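Local coordinates for protein Glucose/sorbosone dehydrogenases (PDB 2G8S) that belongs to the glucose/sorbosone dehydrogenase family, adopts a six-bladed beta-propeller fold and binds a calcium ion, at residues V57-W61 against L85-V90; D177-F181 against Q228-N232. Residues are numbered along the deposited sequence.

Overall arrangement
A beta-propeller must join its blades as well as build them, and the two contacts illustrate different ways of doing so. In contact 1, the connection leading from the blade that ends at strand 49-50 lies over strand 82-90, the second strand of the next blade. Contact 2 comes later in the chain, after contact 1 has closed, and joins the loops between the third and fourth strands of two successive blades, 135-194 and 198-267. The contacts share no strand or sheet: their centres are 27 Å apart and their nearest atoms about 17 Å. Contact 1 is partly buried, whereas contact 2 lies at the surface, beside the chain that carries the calcium ligand Tyr233.

Contact 1 (V57-W61 against L85-V90); sequences VPDVW and LSYSEV
A connecting segment can cover a blade without becoming one of its strands. Residues 57-61 run in an extended, irregular course, polyproline-like at Pro58 and Asp59, beside residues 85-90 of strand 82-90 and 36° from their direction. The two converge: CA atoms are 8.6 Å apart at Val57 and Leu85, but 5.2 Å at Trp61 and Glu89. Side chains fill the wide end. There Pro58 is the bump, its CD 3.8 Å from Leu85 CD1 and its CB over the face of the Tyr87 ring, a CH-pi contact 4.1 Å from the centroid. The p rotamer of Tyr87 brings the ring under Pro58, while Val60 CG1 packs 3.5 Å from Tyr87 CB. Trp61, chi1 t and the most covered residue, brings CD1 3.4 Å from Val90 CB. At the narrow end, Trp61 N donates to Ser88 O (2.9 Å) and Ser88 OG to Trp61 O (2.7 Å). Tyr87 OH bonds Thr117, within the same blade. The chemistry is thus largely apolar, with hydrogen bonds joining Trp61 and Ser88.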
loop_
_atom_site.group_PDB
_atom_site.type_symbol
_atom_site.label_atom_id
_atom_site.label_comp_id
_atom_site.label_asym_id
_atom_site.label_seq_id
_atom_site.Cartn_x
_atom_site.Cartn_y
_atom_site.Cartn_z
ATOM N N VAL A 57 -3.486 -4.616 -19.741
ATOM C CA VAL A 57 -2.801 -4.073 -18.565
ATOM C C VAL A 57 -1.759 -3.055 -19.052
ATOM O O VAL A 57 -1.101 -3.306 -20.059
ATOM C CB VAL A 57 -2.127 -5.219 -17.762
ATOM C CG1 VAL A 57 -1.298 -4.704 -16.588
ATOM C CG2 VAL A 57 -3.185 -6.212 -17.275
ATOM N N PRO A 58 -1.614 -1.904 -18.358
ATOM C CA PRO A 58 -0.631 -0.910 -18.814
ATOM C C PRO A 58 0.796 -1.446 -18.766
ATOM O O PRO A 58 1.110 -2.310 -17.935
ATOM C CB PRO A 58 -0.791 0.230 -17.807
ATOM C CG PRO A 58 -1.409 -0.417 -16.581
ATOM C CD PRO A 58 -2.333 -1.442 -17.157
ATOM N N ASP A 59 1.638 -0.942 -19.665
ATOM C CA ASP A 59 3.069 -1.193 -19.592
ATOM C C ASP A 59 3.611 -0.478 -18.364
ATOM O O ASP A 59 3.127 0.605 -18.002
ATOM C CB ASP A 59 3.784 -0.654 -20.825
ATOM C CG ASP A 59 3.402 -1.380 -22.095
ATOM O OD1 ASP A 59 3.447 -2.620 -22.121
ATOM O OD2 ASP A 59 3.090 -0.688 -23.079
ATOM N N VAL A 60 4.600 -1.098 -17.725
ATOM C CA VAL A 60 5.162 -0.559 -16.486
ATOM C C VAL A 60 6.684 -0.465 -16.551
ATOM O O VAL A 60 7.326 -1.121 -17.380
ATOM C CB VAL A 60 4.752 -1.402 -15.256
ATOM C CG1 VAL A 60 3.243 -1.620 -15.234
ATOM C CG2 VAL A 60 5.497 -2.732 -15.232
ATOM N N TRP A 61 7.241 0.343 -15.651
ATOM C CA TRP A 61 8.681 0.523 -15.537
ATOM C C TRP A 61 9.136 -0.346 -14.371
ATOM O O TRP A 61 9.104 0.080 -13.207
ATOM C CB TRP A 61 8.983 1.997 -15.283
ATOM C CG TRP A 61 10.425 2.410 -15.359
ATOM C CD1 TRP A 61 11.156 2.621 -16.496
ATOM C CD2 TRP A 61 11.279 2.749 -14.264
ATOM N NE1 TRP A 61 12.423 3.043 -16.172
ATOM C CE2 TRP A 61 12.528 3.133 -14.811
ATOM C CE3 TRP A 61 11.119 2.758 -12.874
ATOM C CZ2 TRP A 61 13.615 3.513 -14.012
ATOM C CZ3 TRP A 61 12.201 3.134 -12.080
ATOM C CH2 TRP A 61 13.433 3.508 -12.657
ATOM N N LEU A 85 -5.625 0.112 -11.104
ATOM C CA LEU A 85 -4.239 -0.348 -10.979
ATOM C C LEU A 85 -3.316 0.840 -10.749
ATOM O O LEU A 85 -3.560 1.943 -11.262
ATOM C CB LEU A 85 -3.766 -1.077 -12.246
ATOM C CG LEU A 85 -4.541 -2.317 -12.710
ATOM C CD1 LEU A 85 -4.114 -2.766 -14.108
ATOM C CD2 LEU A 85 -4.347 -3.465 -11.714
ATOM N N SER A 86 -2.256 0.617 -9.976
ATOM C CA SER A 86 -1.176 1.584 -9.904
ATOM C C SER A 86 0.119 0.935 -10.374
ATOM O O SER A 86 0.279 -0.281 -10.316
ATOM C CB SER A 86 -1.015 2.130 -8.482
ATOM O OG SER A 86 -0.601 1.119 -7.576
ATOM N N TYR A 87 1.042 1.755 -10.854
ATOM C CA TYR A 87 2.273 1.242 -11.452
ATOM C C TYR A 87 3.295 2.362 -11.534
ATOM O O TYR A 87 2.940 3.525 -11.398
ATOM C CB TYR A 87 1.989 0.658 -12.854
ATOM C CG TYR A 87 1.419 1.640 -13.867
ATOM C CD1 TYR A 87 2.235 2.186 -14.863
ATOM C CD2 TYR A 87 0.058 1.993 -13.860
ATOM C CE1 TYR A 87 1.724 3.082 -15.806
ATOM C CE2 TYR A 87 -0.462 2.893 -14.809
ATOM C CZ TYR A 87 0.385 3.434 -15.769
ATOM O OH TYR A 87 -0.101 4.314 -16.712
ATOM N N SER A 88 4.557 2.012 -11.743
ATOM C CA SER A 88 5.553 3.046 -12.039
ATOM C C SER A 88 5.668 3.248 -13.543
ATOM O O SER A 88 5.563 2.297 -14.322
ATOM C CB SER A 88 6.905 2.710 -11.415
ATOM O OG SER A 88 7.311 1.398 -11.728
ATOM N N GLU A 89 5.873 4.500 -13.932
ATOM C CA GLU A 89 5.926 4.898 -15.336
ATOM C C GLU A 89 7.098 5.853 -15.556
ATOM O O GLU A 89 7.280 6.809 -14.804
ATOM C CB GLU A 89 4.613 5.593 -15.705
ATOM C CG GLU A 89 4.552 6.109 -17.147
ATOM C CD GLU A 89 3.396 7.057 -17.387
ATOM O OE1 GLU A 89 3.247 8.027 -16.616
ATOM O OE2 GLU A 89 2.647 6.849 -18.371
ATOM N N VAL A 90 7.877 5.601 -16.603
ATOM C CA VAL A 90 9.055 6.412 -16.873
ATOM C C VAL A 90 8.666 7.738 -17.535
ATOM O O VAL A 90 7.615 7.841 -18.175
ATOM C CB VAL A 90 10.080 5.611 -17.724
ATOM C CG1 VAL A 90 9.634 5.508 -19.173
ATOM C CG2 VAL A 90 11.486 6.196 -17.604
#

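Contact 2 (D177-F181 against Q228-N232); sequences DDNPF and QKGKN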
loop_
_atom_site.group_PDB
_atom_site.type_symbol
_atom_site.label_atom_id
_atom_site.label_comp_id
_atom_site.label_asym_id
_atom_site.label_seq_id
_atom_site.Cartn_x
_atom_site.Cartn_y
_atom_site.Cartn_z
ATOM N N ASP A 177 -13.732 19.218 -4.499
ATOM C CA ASP A 177 -13.837 20.662 -4.294
ATOM C C ASP A 177 -13.501 21.099 -2.866
ATOM O O ASP A 177 -13.309 22.292 -2.608
ATOM C CB ASP A 177 -15.229 21.165 -4.702
ATOM C CG ASP A 177 -15.376 21.339 -6.210
ATOM O OD1 ASP A 177 -16.531 21.386 -6.687
ATOM O OD2 ASP A 177 -14.348 21.439 -6.919
ATOM N N ASP A 178 -13.410 20.135 -1.946
ATOM C CA ASP A 178 -13.113 20.433 -0.542
ATOM C C ASP A 178 -11.734 19.934 -0.083
ATOM O O ASP A 178 -11.467 19.887 1.114
ATOM C CB ASP A 178 -14.202 19.869 0.381
ATOM C CG ASP A 178 -14.258 18.352 0.370
ATOM O OD1 ASP A 178 -14.062 17.747 -0.703
ATOM O OD2 ASP A 178 -14.501 17.756 1.440
ATOM N N ASN A 179 -10.869 19.566 -1.026
ATOM C CA ASN A 179 -9.478 19.240 -0.678
ATOM C C ASN A 179 -8.766 20.452 -0.061
ATOM O O ASN A 179 -9.089 21.594 -0.405
ATOM C CB ASN A 179 -8.714 18.690 -1.885
ATOM C CG ASN A 179 -8.752 17.159 -1.961
ATOM O OD1 ASN A 179 -9.570 16.507 -1.296
ATOM N ND2 ASN A 179 -7.858 16.586 -2.764
ATOM N N PRO A 180 -7.824 20.209 0.870
ATOM C CA PRO A 180 -7.320 21.279 1.747
ATOM C C PRO A 180 -6.567 22.405 1.038
ATOM O O PRO A 180 -6.607 23.545 1.513
ATOM C CB PRO A 180 -6.374 20.544 2.708
ATOM C CG PRO A 180 -6.023 19.270 2.011
ATOM C CD PRO A 180 -7.205 18.906 1.178
ATOM N N PHE A 181 -5.897 22.087 -0.069
ATOM C CA PHE A 181 -4.997 23.043 -0.735
ATOM C C PHE A 181 -5.499 23.551 -2.084
ATOM O O PHE A 181 -4.729 24.111 -2.875
ATOM C CB PHE A 181 -3.585 22.451 -0.861
ATOM C CG PHE A 181 -2.996 22.028 0.451
ATOM C CD1 PHE A 181 -2.637 22.979 1.398
ATOM C CD2 PHE A 181 -2.828 20.687 0.759
ATOM C CE1 PHE A 181 -2.103 22.605 2.624
ATOM C CE2 PHE A 181 -2.295 20.300 1.993
ATOM C CZ PHE A 181 -1.933 21.261 2.925
ATOM N N GLN A 228 -4.558 12.922 8.570
ATOM C CA GLN A 228 -5.674 13.852 8.612
ATOM C C GLN A 228 -5.546 14.931 7.548
ATOM O O GLN A 228 -4.456 15.209 7.052
ATOM C CB GLN A 228 -5.804 14.458 10.008
ATOM C CG GLN A 228 -6.288 13.446 11.045
ATOM C CD GLN A 228 -6.248 13.970 12.468
ATOM O OE1 GLN A 228 -5.336 14.702 12.858
ATOM N NE2 GLN A 228 -7.233 13.572 13.266
ATOM N N LYS A 229 -6.693 15.508 7.193
ATOM C CA LYS A 229 -6.782 16.531 6.167
ATOM C C LYS A 229 -5.822 17.686 6.410
ATOM O O LYS A 229 -5.878 18.356 7.456
ATOM C CB LYS A 229 -8.214 17.067 6.101
ATOM C CG LYS A 229 -8.457 18.115 5.028
ATOM C CD LYS A 229 -9.914 18.573 5.061
ATOM C CE LYS A 229 -10.196 19.555 3.932
ATOM N NZ LYS A 229 -11.553 20.148 4.073
ATOM N N GLY A 230 -4.946 17.910 5.428
ATOM C CA GLY A 230 -4.045 19.055 5.395
ATOM C C GLY A 230 -2.854 18.987 6.324
ATOM O O GLY A 230 -2.117 19.964 6.461
ATOM N N LYS A 231 -2.639 17.837 6.960
ATOM C CA LYS A 231 -1.610 17.742 8.004
ATOM C C LYS A 231 -0.268 17.228 7.479
ATOM O O LYS A 231 -0.207 16.520 6.469
ATOM C CB LYS A 231 -2.107 16.877 9.168
ATOM C CG LYS A 231 -3.346 17.428 9.894
ATOM C CD LYS A 231 -2.983 18.145 11.178
ATOM C CE LYS A 231 -4.224 18.613 11.931
ATOM N NZ LYS A 231 -4.948 17.513 12.648
ATOM N N ASN A 232 0.792 17.601 8.196
ATOM C CA ASN A 232 2.180 17.313 7.875
ATOM C C ASN A 232 2.687 16.211 8.802
ATOM O O ASN A 232 2.755 16.411 10.009
ATOM C CB ASN A 232 2.967 18.615 8.118
ATOM C CG ASN A 232 4.426 18.533 7.709
ATOM O OD1 ASN A 232 4.976 17.460 7.474
ATOM N ND2 ASN A 232 5.072 19.699 7.631
#
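A tight turn in one loop meets a proline of another, burying 205 Å² between the segments. The backbone of 228-231 forms a type II beta turn, with Lys231 N bonded to Gln228 O at 3.2 Å. Gly230 takes its third position with a positive phi of 76°, the conformation in which glycine is commonest, and an ideal CB there would sit tightly, 3.4 Å from Pro180 CB.

Van der Waals packing makes most of the contact. Pro180 faces the turn, with CG 3.8 Å from Gly230 N and CB 4.0 Å from Lys229 CG, and Phe181 CZ lies 3.8 Å from Gly230 O. Trp192 of strand 191-194 touches both Pro180 and Lys229.

The polar share is slight. Lys229, t at all four chi angles, stretches along the proline to place NZ 3.0 Å from Asp178 O, a weak hydrogen bond, whereas the carboxylate of Asp178 pairs with Arg168 in its own blade. Gln228 N bonds Tyr233 OH, which places the turn next to a residue of the calcium site. This is a glycine-containing type II turn at the meeting of loops from adjacent blades of a beta-propeller.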